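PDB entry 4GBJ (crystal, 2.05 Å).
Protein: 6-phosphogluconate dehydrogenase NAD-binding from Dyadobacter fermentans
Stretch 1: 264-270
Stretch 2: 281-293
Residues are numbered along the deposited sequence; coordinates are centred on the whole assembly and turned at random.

Stretch 1 (264-270) IIRNRFI
Stretch 2 281-293: DWGALALGASDDA

Residues 264-270 lie within a single helix that begins earlier in the chain and continues later, with backbone bonds such as Arg-268 N to Ile-264 O (3.0 Å). Stretch 2 opens with Asp-281 in an extended conformation (phi/psi -67/155), makes a 3-10 segment at 282-286, and continues into a helix through Asp-292, with Ala-293 leaving helical geometry. The axes of 264-270 and 288-292 approach to 11.0 Å, with 76° between their N-to-C directions; the register is set by Arg-268 CA and Leu-285 CA, 5.3 Å apart. Together the stretches bury 374 Å².

Leu-285 points toward the first helix with both chi angles in p (72°, 88°). Leu-285 CB sits over the Phe-269 ring, 4.2 Å from the centroid and 24° off the normal, a CH-pi contact, while Leu-285 CD2 packs 3.6 Å from Phe-269 CZ and Leu-285 CD1 lies 3.9 Å from Ile-265 CD1. Ile-265 (m, m) and Phe-269 (chi1 m, chi2 -64°) leave their backbone sideways, yet their ends turn in to the contact. Phe-269 CZ also meets the edge of the Trp-282 indole, 4.1 Å from Trp-282 CE3; Trp-282 has chi1 p (80°) and chi2 -62°. Leu-285, Ile-265 and Phe-269 are buried and wholly apolar, and Trp-282 offers the carbon edge of its indole at CE3, so this side of the contact rests on packing.

Arg-268 contributes the largest covered area, 111 Å². Its chi angles (m, m, t, then -173°) carry the chain along Gly-288 and Ala-289, so that Gly-288 C and Ala-289 N lie over one guanidinium face. A CB on Gly-288 would fall 2.7 Å from Arg-268 CD, a clash; glycine leaves that space free. At the guanidinium edge, Arg-268 NH1 donates to Asp-292 OD2 at 3.1 Å and 167°, forming a salt bridge. The CA-to-CB bond of Asp-292 (chi1 m, chi2 -12°) points toward stretch 1. A water bridges the same pair, accepting from Arg-268 NH2 (2.8 Å) and donating to Asp-292 OD2 (2.7 Å).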

# COMPACT_ATOMS: atom_id res chain seq x y z
N ILE B 264 -9.22 12.01 5.67
CA ILE B 264 -7.95 12.67 5.37
C ILE B 264 -7.82 12.84 3.86
O ILE B 264 -7.56 13.93 3.45
CB ILE B 264 -6.75 11.90 5.93
CG1 ILE B 264 -6.80 11.78 7.49
CG2 ILE B 264 -5.40 12.51 5.49
CD1 ILE B 264 -6.70 12.83 8.19
N ILE B 265 -8.11 11.80 3.06
CA ILE B 265 -8.04 11.85 1.60
C ILE B 265 -8.99 12.89 1.07
O ILE B 265 -8.60 13.73 0.25
CB ILE B 265 -8.33 10.45 1.02
CG1 ILE B 265 -7.19 9.44 1.34
CG2 ILE B 265 -8.63 10.47 -0.44
CD1 ILE B 265 -5.88 9.77 0.84
N ARG B 266 -10.24 12.87 1.56
CA ARG B 266 -11.20 13.89 1.17
C ARG B 266 -10.66 15.31 1.41
O ARG B 266 -10.75 16.14 0.51
CB ARG B 266 -12.52 13.71 1.93
CG ARG B 266 -13.56 14.80 1.66
CD ARG B 266 -14.89 14.39 2.29
NE ARG B 266 -15.84 15.50 2.32
CZ ARG B 266 -15.79 16.53 3.16
NH1 ARG B 266 -14.82 16.62 4.07
NH2 ARG B 266 -16.70 17.49 3.09
N ASN B 267 -10.07 15.57 2.57
CA ASN B 267 -9.54 16.93 2.87
C ASN B 267 -8.37 17.28 1.99
O ASN B 267 -8.24 18.46 1.64
CB ASN B 267 -9.15 17.10 4.35
CG ASN B 267 -10.39 17.21 5.23
OD1 ASN B 267 -11.47 17.53 4.76
ND2 ASN B 267 -10.29 16.87 6.50
N ARG B 268 -7.55 16.27 1.55
CA ARG B 268 -6.47 16.59 0.61
C ARG B 268 -7.02 17.16 -0.72
O ARG B 268 -6.43 18.08 -1.27
CB ARG B 268 -5.64 15.36 0.29
CG ARG B 268 -4.92 14.74 1.44
CD ARG B 268 -4.10 15.76 2.19
NE ARG B 268 -3.08 15.15 3.03
CZ ARG B 268 -2.31 15.82 3.89
NH1 ARG B 268 -2.45 17.12 4.05
NH2 ARG B 268 -1.42 15.17 4.63
N PHE B 269 -8.10 16.59 -1.23
CA PHE B 269 -8.73 17.08 -2.47
C PHE B 269 -9.37 18.42 -2.27
O PHE B 269 -9.20 19.31 -3.12
CB PHE B 269 -9.79 16.12 -3.02
CG PHE B 269 -9.19 14.89 -3.65
CD1 PHE B 269 -8.38 14.99 -4.78
CD2 PHE B 269 -9.34 13.63 -3.06
CE1 PHE B 269 -7.74 13.87 -5.29
CE2 PHE B 269 -8.71 12.52 -3.58
CZ PHE B 269 -7.93 12.64 -4.71
N ILE B 270 -10.12 18.60 -1.16
CA ILE B 270 -10.78 19.91 -0.91
C ILE B 270 -9.71 21.04 -0.83
O ILE B 270 -9.83 22.09 -1.47
CB ILE B 270 -11.64 19.86 0.37
CG1 ILE B 270 -12.82 18.87 0.16
CG2 ILE B 270 -12.16 21.23 0.71
CD1 ILE B 270 -13.59 18.55 1.42
N ASP B 281 -3.14 15.73 -12.02
CA ASP B 281 -3.58 14.37 -11.83
C ASP B 281 -4.08 14.19 -10.39
O ASP B 281 -3.58 14.83 -9.47
CB ASP B 281 -2.41 13.41 -12.12
CG ASP B 281 -2.83 11.99 -12.12
OD1 ASP B 281 -3.59 11.60 -13.06
OD2 ASP B 281 -2.48 11.26 -11.15
N TRP B 282 -4.97 13.22 -10.18
CA TRP B 282 -5.52 12.94 -8.86
C TRP B 282 -4.43 12.52 -7.87
O TRP B 282 -4.61 12.74 -6.69
CB TRP B 282 -6.63 11.89 -8.92
CG TRP B 282 -6.14 10.48 -9.01
CD1 TRP B 282 -5.39 9.93 -10.01
CD2 TRP B 282 -6.53 9.40 -8.16
NE1 TRP B 282 -5.23 8.59 -9.79
CE2 TRP B 282 -5.93 8.23 -8.67
CE3 TRP B 282 -7.31 9.31 -7.00
CZ2 TRP B 282 -6.09 6.97 -8.06
CZ3 TRP B 282 -7.43 8.08 -6.37
CH2 TRP B 282 -6.79 6.93 -6.89
N GLY B 283 -3.29 12.02 -8.36
CA GLY B 283 -2.12 11.74 -7.54
C GLY B 283 -1.63 12.93 -6.74
O GLY B 283 -0.97 12.77 -5.71
N ALA B 284 -1.95 14.17 -7.21
CA ALA B 284 -1.54 15.39 -6.51
C ALA B 284 -2.16 15.52 -5.14
O ALA B 284 -1.78 16.42 -4.42
CB ALA B 284 -1.87 16.61 -7.36
N LEU B 285 -3.04 14.59 -4.70
CA LEU B 285 -3.52 14.63 -3.31
C LEU B 285 -2.28 14.55 -2.38
O LEU B 285 -2.28 15.09 -1.26
CB LEU B 285 -4.53 13.50 -3.02
CG LEU B 285 -3.95 12.08 -2.92
CD1 LEU B 285 -3.48 11.74 -1.51
CD2 LEU B 285 -4.95 11.05 -3.40
N ALA B 286 -1.21 13.85 -2.86
CA ALA B 286 0.02 13.65 -2.09
C ALA B 286 0.81 14.97 -1.81
O ALA B 286 1.67 14.96 -0.92
CB ALA B 286 0.92 12.64 -2.78
N LEU B 287 0.50 16.08 -2.54
CA LEU B 287 1.08 17.39 -2.29
C LEU B 287 0.65 17.98 -0.99
O LEU B 287 1.35 18.86 -0.52
CB LEU B 287 0.77 18.42 -3.40
CG LEU B 287 1.61 18.34 -4.64
CD1 LEU B 287 1.19 19.39 -5.65
CD2 LEU B 287 3.11 18.59 -4.30
N GLY B 288 -0.47 17.55 -0.40
CA GLY B 288 -0.90 18.11 0.89
C GLY B 288 0.12 17.95 2.00
O GLY B 288 0.28 18.82 2.84
N ALA B 289 0.81 16.82 2.01
CA ALA B 289 1.84 16.54 3.03
C ALA B 289 2.99 17.54 2.89
O ALA B 289 3.58 17.91 3.90
CB ALA B 289 2.37 15.12 2.90
N SER B 290 3.29 17.96 1.63
CA SER B 290 4.34 18.93 1.31
C SER B 290 3.91 20.31 1.77
O SER B 290 4.68 21.00 2.43
CB SER B 290 4.67 18.93 -0.18
OG SER B 290 5.24 17.68 -0.53
N ASP B 291 2.64 20.65 1.50
CA ASP B 291 2.02 21.89 1.98
C ASP B 291 2.11 22.03 3.48
O ASP B 291 2.54 23.04 3.97
CB ASP B 291 0.55 21.96 1.60
CG ASP B 291 0.27 21.96 0.14
OD1 ASP B 291 1.15 22.41 -0.64
OD2 ASP B 291 -0.87 21.59 -0.24
N ASP B 292 1.69 21.02 4.20
CA ASP B 292 1.70 21.02 5.68
C ASP B 292 3.05 21.08 6.27
O ASP B 292 3.18 21.60 7.37
CB ASP B 292 1.04 19.78 6.26
CG ASP B 292 -0.43 19.65 5.98
OD1 ASP B 292 -1.02 20.63 5.51
OD2 ASP B 292 -1.01 18.58 6.33
N ALA B 293 4.06 20.58 5.58
CA ALA B 293 5.43 20.64 6.04
C ALA B 293 6.19 21.89 5.53
O ALA B 293 7.40 21.94 5.66
CB ALA B 293 6.17 19.37 5.62
O HOH W 1 0.45 16.34 6.39